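PDB 5AX6: CofB from Escherichia coli, which serves as the minor pilin of the CFA/III type IVb pilus of enterotoxigenic strains and, as a homotrimer, probably takes part in pilus assembly. Local coordinates for residues 395-409 / 477-491. Residues are numbered along the deposited sequence; the frame is centred on the assembly and turned at random.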
loop_
_atom_site.group_PDB
_atom_site.type_symbol
_atom_site.label_atom_id
_atom_site.label_comp_id
_atom_site.label_asym_id
_atom_site.label_seq_id
_atom_site.Cartn_x
_atom_site.Cartn_y
_atom_site.Cartn_z
ATOM N N ASN A 395 -17.322 -5.242 20.692
ATOM C CA ASN A 395 -17.963 -3.947 20.951
ATOM C C ASN A 395 -19.276 -3.687 20.216
ATOM O O ASN A 395 -19.289 -3.094 19.137
ATOM C CB ASN A 395 -16.994 -2.822 20.605
ATOM C CG ASN A 395 -15.763 -2.830 21.473
ATOM O OD1 ASN A 395 -15.760 -2.258 22.559
ATOM N ND2 ASN A 395 -14.701 -3.474 20.995
ATOM N N LYS A 396 -20.383 -4.085 20.829
ATOM C CA LYS A 396 -21.696 -3.938 20.219
ATOM C C LYS A 396 -22.098 -2.470 20.062
ATOM O O LYS A 396 -22.160 -1.730 21.043
ATOM C CB LYS A 396 -22.746 -4.673 21.055
ATOM C CG LYS A 396 -24.158 -4.611 20.505
ATOM C CD LYS A 396 -24.219 -5.195 19.102
ATOM C CE LYS A 396 -25.634 -5.152 18.538
ATOM N NZ LYS A 396 -25.660 -5.525 17.092
ATOM N N LEU A 397 -22.380 -2.060 18.829
ATOM C CA LEU A 397 -22.885 -0.706 18.567
ATOM C C LEU A 397 -24.393 -0.640 18.654
ATOM O O LEU A 397 -25.083 -1.532 18.164
ATOM C CB LEU A 397 -22.449 -0.227 17.186
ATOM C CG LEU A 397 -20.953 0.019 17.011
ATOM C CD1 LEU A 397 -20.640 0.238 15.541
ATOM C CD2 LEU A 397 -20.514 1.223 17.840
ATOM N N HIS A 398 -24.900 0.434 19.254
ATOM C CA HIS A 398 -26.329 0.701 19.313
ATOM C C HIS A 398 -26.694 1.909 18.469
ATOM O O HIS A 398 -25.994 2.918 18.512
ATOM C CB HIS A 398 -26.775 0.965 20.748
ATOM C CG HIS A 398 -26.261 -0.035 21.737
ATOM N ND1 HIS A 398 -26.756 -1.314 21.821
ATOM C CD2 HIS A 398 -25.308 0.071 22.690
ATOM C CE1 HIS A 398 -26.119 -1.965 22.782
ATOM N NE2 HIS A 398 -25.242 -1.145 23.327
ATOM N N PRO A 399 -27.809 1.829 17.732
ATOM C CA PRO A 399 -28.341 3.045 17.098
ATOM C C PRO A 399 -28.752 4.064 18.147
ATOM O O PRO A 399 -29.292 3.689 19.186
ATOM C CB PRO A 399 -29.555 2.546 16.304
ATOM C CG PRO A 399 -29.895 1.216 16.905
ATOM C CD PRO A 399 -28.622 0.635 17.445
ATOM N N ARG A 400 -28.486 5.339 17.874
ATOM C CA ARG A 400 -28.750 6.402 18.825
ATOM C C ARG A 400 -29.514 7.511 18.130
ATOM O O ARG A 400 -29.360 7.722 16.927
ATOM C CB ARG A 400 -27.438 6.948 19.406
ATOM C CG ARG A 400 -26.589 5.919 20.185
ATOM C CD ARG A 400 -27.262 5.506 21.497
ATOM N NE ARG A 400 -27.674 6.700 22.224
ATOM C CZ ARG A 400 -26.873 7.422 23.003
ATOM N NH1 ARG A 400 -25.612 7.053 23.208
ATOM N NH2 ARG A 400 -27.345 8.512 23.591
ATOM N N LEU A 401 -30.324 8.233 18.890
ATOM C CA LEU A 401 -31.009 9.394 18.347
ATOM C C LEU A 401 -31.256 10.384 19.475
ATOM O O LEU A 401 -31.644 9.997 20.569
ATOM C CB LEU A 401 -32.330 8.990 17.664
ATOM C CG LEU A 401 -33.127 10.096 16.964
ATOM C CD1 LEU A 401 -33.960 9.550 15.809
ATOM C CD2 LEU A 401 -34.020 10.881 17.932
ATOM N N SER A 402 -30.989 11.659 19.206
ATOM C CA SER A 402 -31.329 12.737 20.130
ATOM C C SER A 402 -32.060 13.830 19.374
ATOM O O SER A 402 -32.011 13.881 18.145
ATOM C CB SER A 402 -30.083 13.312 20.806
ATOM O OG SER A 402 -29.794 12.598 21.994
ATOM N N ALA A 403 -32.758 14.687 20.108
ATOM C CA ALA A 403 -33.483 15.811 19.512
ATOM C C ALA A 403 -33.228 17.067 20.348
ATOM O O ALA A 403 -33.361 17.029 21.566
ATOM C CB ALA A 403 -34.984 15.511 19.431
ATOM N N SER A 404 -32.814 18.156 19.698
ATOM C CA SER A 404 -32.596 19.438 20.373
ATOM C C SER A 404 -33.577 20.460 19.818
ATOM O O SER A 404 -33.909 20.411 18.633
ATOM C CB SER A 404 -31.160 19.932 20.176
ATOM O OG SER A 404 -30.218 18.965 20.607
ATOM N N ILE A 405 -34.052 21.378 20.655
ATOM C CA ILE A 405 -35.047 22.334 20.199
ATOM C C ILE A 405 -34.471 23.345 19.205
ATOM O O ILE A 405 -33.422 23.947 19.453
ATOM C CB ILE A 405 -35.671 23.109 21.368
ATOM C CG1 ILE A 405 -36.285 22.141 22.376
ATOM C CG2 ILE A 405 -36.705 24.096 20.818
ATOM C CD1 ILE A 405 -36.913 22.827 23.584
ATOM N N ALA A 406 -35.160 23.533 18.079
ATOM C CA ALA A 406 -34.690 24.449 17.042
ATOM C C ALA A 406 -35.549 25.713 16.950
ATOM O O ALA A 406 -35.035 26.788 16.655
ATOM C CB ALA A 406 -34.643 23.740 15.693
ATOM N N SER A 407 -36.852 25.578 17.179
ATOM C CA SER A 407 -37.765 26.732 17.302
ATOM C C SER A 407 -38.963 26.303 18.131
ATOM O O SER A 407 -39.359 25.149 18.070
ATOM C CB SER A 407 -38.237 27.243 15.934
ATOM O OG SER A 407 -37.252 28.056 15.321
ATOM N N ILE A 408 -39.542 27.220 18.902
ATOM C CA ILE A 408 -40.669 26.867 19.753
ATOM C C ILE A 408 -41.428 28.123 20.136
ATOM O O ILE A 408 -40.842 29.067 20.657
ATOM C CB ILE A 408 -40.211 26.112 21.039
ATOM C CG1 ILE A 408 -41.414 25.763 21.922
ATOM C CG2 ILE A 408 -39.191 26.935 21.837
ATOM C CD1 ILE A 408 -41.035 24.975 23.195
ATOM N N VAL A 409 -42.727 28.159 19.841
ATOM C CA VAL A 409 -43.550 29.282 20.282
ATOM C C VAL A 409 -44.873 28.802 20.872
ATOM O O VAL A 409 -45.405 27.745 20.501
ATOM C CB VAL A 409 -43.839 30.300 19.135
ATOM C CG1 VAL A 409 -42.550 30.993 18.692
ATOM C CG2 VAL A 409 -44.528 29.607 17.960
ATOM N N PHE A 477 -45.646 24.030 15.501
ATOM C CA PHE A 477 -44.880 25.182 15.966
ATOM C C PHE A 477 -43.855 24.787 17.033
ATOM O O PHE A 477 -43.486 25.583 17.907
ATOM C CB PHE A 477 -45.804 26.303 16.475
ATOM C CG PHE A 477 -46.989 25.829 17.277
ATOM C CD1 PHE A 477 -46.872 25.592 18.641
ATOM C CD2 PHE A 477 -48.236 25.664 16.672
ATOM C CE1 PHE A 477 -47.979 25.176 19.391
ATOM C CE2 PHE A 477 -49.344 25.245 17.416
ATOM C CZ PHE A 477 -49.210 25.006 18.772
ATOM N N LEU A 478 -43.387 23.546 16.924
ATOM C CA LEU A 478 -42.223 23.056 17.657
ATOM C C LEU A 478 -41.381 22.307 16.646
ATOM O O LEU A 478 -41.876 21.399 15.974
ATOM C CB LEU A 478 -42.614 22.134 18.822
ATOM C CG LEU A 478 -41.454 21.433 19.534
ATOM C CD1 LEU A 478 -40.531 22.458 20.180
ATOM C CD2 LEU A 478 -41.939 20.411 20.590
ATOM N N SER A 479 -40.116 22.692 16.501
ATOM C CA SER A 479 -39.251 21.970 15.582
ATOM C C SER A 479 -37.969 21.578 16.283
ATOM O O SER A 479 -37.588 22.188 17.279
ATOM C CB SER A 479 -38.948 22.802 14.335
ATOM O OG SER A 479 -38.198 23.958 14.658
ATOM N N VAL A 480 -37.301 20.558 15.750
ATOM C CA VAL A 480 -36.116 20.031 16.396
ATOM C C VAL A 480 -35.034 19.738 15.378
ATOM O O VAL A 480 -35.332 19.458 14.214
ATOM C CB VAL A 480 -36.423 18.724 17.166
ATOM C CG1 VAL A 480 -37.243 19.010 18.416
ATOM C CG2 VAL A 480 -37.093 17.688 16.237
ATOM N N ASN A 481 -33.787 19.805 15.829
ATOM C CA ASN A 481 -32.673 19.200 15.117
ATOM C C ASN A 481 -32.412 17.825 15.701
ATOM O O ASN A 481 -32.124 17.705 16.894
ATOM C CB ASN A 481 -31.425 20.085 15.211
ATOM C CG ASN A 481 -31.617 21.414 14.498
ATOM O OD1 ASN A 481 -31.492 22.487 15.095
ATOM N ND2 ASN A 481 -31.942 21.341 13.226
ATOM N N ILE A 482 -32.529 16.804 14.851
ATOM C CA ILE A 482 -32.407 15.410 15.239
ATOM C C ILE A 482 -31.021 14.955 14.874
ATOM O O ILE A 482 -30.595 15.152 13.740
ATOM C CB ILE A 482 -33.467 14.540 14.519
ATOM C CG1 ILE A 482 -34.864 14.908 15.035
ATOM C CG2 ILE A 482 -33.181 13.049 14.692
ATOM C CD1 ILE A 482 -35.977 14.469 14.104
ATOM N N THR A 483 -30.310 14.390 15.847
ATOM C CA THR A 483 -28.980 13.833 15.628
ATOM C C THR A 483 -29.070 12.321 15.703
ATOM O O THR A 483 -29.638 11.790 16.651
ATOM C CB THR A 483 -27.957 14.321 16.691
ATOM O OG1 THR A 483 -27.996 15.747 16.779
ATOM C CG2 THR A 483 -26.540 13.867 16.319
ATOM N N THR A 484 -28.505 11.631 14.718
ATOM C CA THR A 484 -28.508 10.181 14.705
ATOM C C THR A 484 -27.080 9.670 14.549
ATOM O O THR A 484 -26.293 10.244 13.786
ATOM C CB THR A 484 -29.384 9.631 13.557
ATOM O OG1 THR A 484 -28.841 10.025 12.287
ATOM C CG2 THR A 484 -30.813 10.141 13.690
ATOM N N TRP A 485 -26.740 8.597 15.266
ATOM C CA TRP A 485 -25.392 8.043 15.187
ATOM C C TRP A 485 -25.426 6.644 15.796
ATOM O O TRP A 485 -26.477 6.199 16.241
ATOM C CB TRP A 485 -24.367 8.955 15.898
ATOM C CG TRP A 485 -24.413 8.984 17.418
ATOM C CD1 TRP A 485 -23.506 8.411 18.269
ATOM C CD2 TRP A 485 -25.389 9.640 18.256
ATOM N NE1 TRP A 485 -23.863 8.663 19.574
ATOM C CE2 TRP A 485 -25.010 9.405 19.595
ATOM C CE3 TRP A 485 -26.540 10.398 18.002
ATOM C CZ2 TRP A 485 -25.746 9.898 20.682
ATOM C CZ3 TRP A 485 -27.278 10.881 19.092
ATOM C CH2 TRP A 485 -26.867 10.631 20.412
ATOM N N CYS A 486 -24.303 5.937 15.784
ATOM C CA CYS A 486 -24.240 4.647 16.476
ATOM C C CYS A 486 -23.153 4.719 17.526
ATOM O O CYS A 486 -22.155 5.427 17.341
ATOM C CB CYS A 486 -23.961 3.495 15.493
ATOM S SG CYS A 486 -25.275 3.185 14.300
ATOM N N SER A 487 -23.321 3.980 18.618
ATOM C CA SER A 487 -22.399 4.086 19.741
ATOM C C SER A 487 -22.427 2.842 20.623
ATOM O O SER A 487 -23.438 2.147 20.689
ATOM C CB SER A 487 -22.745 5.314 20.586
ATOM O OG SER A 487 -21.822 5.503 21.645
ATOM N N THR A 488 -21.319 2.582 21.308
ATOM C CA THR A 488 -21.308 1.562 22.351
ATOM C C THR A 488 -22.051 2.065 23.588
ATOM O O THR A 488 -22.447 1.275 24.441
ATOM C CB THR A 488 -19.892 1.167 22.738
ATOM O OG1 THR A 488 -19.123 2.351 22.985
ATOM C CG2 THR A 488 -19.247 0.376 21.613
ATOM N N GLU A 489 -22.229 3.382 23.683
ATOM C CA GLU A 489 -23.043 3.977 24.746
ATOM C C GLU A 489 -24.508 3.761 24.390
ATOM O O GLU A 489 -24.958 4.167 23.326
ATOM C CB GLU A 489 -22.730 5.475 24.906
ATOM C CG GLU A 489 -21.255 5.772 25.192
ATOM C CD GLU A 489 -20.924 7.263 25.167
ATOM O OE1 GLU A 489 -21.565 8.030 25.924
ATOM O OE2 GLU A 489 -20.021 7.668 24.394
ATOM N N PRO A 490 -25.265 3.103 25.271
ATOM C CA PRO A 490 -26.648 2.788 24.891
ATOM C C PRO A 490 -27.597 3.998 24.924
ATOM O O PRO A 490 -27.329 5.025 25.555
ATOM C CB PRO A 490 -27.068 1.744 25.937
ATOM C CG PRO A 490 -26.210 2.048 27.132
ATOM C CD PRO A 490 -24.889 2.547 26.583
ATOM N N GLN A 491 -28.709 3.850 24.217
ATOM C CA GLN A 491 -29.800 4.808 24.209
ATOM C C GLN A 491 -30.591 4.667 25.512
ATOM O O GLN A 491 -30.742 3.556 26.008
ATOM C CB GLN A 491 -30.699 4.551 22.995
ATOM C CG GLN A 491 -31.904 5.461 22.883
ATOM C CD GLN A 491 -31.586 6.750 22.147
ATOM O OE1 GLN A 491 -30.494 6.918 21.600
ATOM N NE2 GLN A 491 -32.541 7.668 22.136
HETATM O O HOH W 1 -22.028 -1.545 23.865
HETATM O O HOH W 2 -23.619 9.018 24.128
#
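Arg400 and Trp485 meet through their torsions: CG of Trp485 sits between its backbone N and carbonyl carbon (chi1 72°), which lays the indole beneath the arginine, while Arg400 CG is anti to the carbonyl carbon, beside the backbone N (chi1 -61°), and bends at chi2 and chi3 bring the guanidinium over the ring. They form a hydrogen-bonded pair in the antiparallel ladder of strands 398-409 and 478-487, part of the sheet in the C-terminal domain. The flat indole offers a face to aliphatic CB of Arg400, 3.5 Å from the centroid of the six-membered ring, a CH-pi contact. Farther out the guanidinium is tilted 52° from the indole plane, and single atoms lie over its two faces, Trp485 CZ2 and Pro490 O.

Beyond the strand, the chain doubles back and the Gln491 amide bonds to both N and O of Leu401, as a neighbouring strand's backbone would. Gln491 OE1 accepts from Arg400 NE (2.9 Å) and Leu401 N (3.0 Å), which arrive from opposite faces of the amide, while Gln491 NE2 gives a 2.9 Å bond to Leu401 O; glutamine suits the place by offering both acceptor and donor. Arginine's several N-H groups let NH1 also reach Glu489 O at 3.0 Å. A leucine in place of Arg400 would probably leave Glu489 O without this donor, Gln491 OE1 with one fewer, and the segment 489-491 less firmly held.

On the other face, branched apolar residues pack, Leu401 CG lying 3.7 Å from Ile482 CG2, and Cys486 is tied to Cys388 by a disulfide. On the face of Arg400 and Trp485, Ser404 OG is bonded to Asn481 of the third subunit, so that face takes part in the trimer contact. Toward Ser479 the ladder slips by one residue in a classic bulge: Ser479 O receives Ala406 N at 2.9 Å and, weakly, Ser407 N at 3.5 Å.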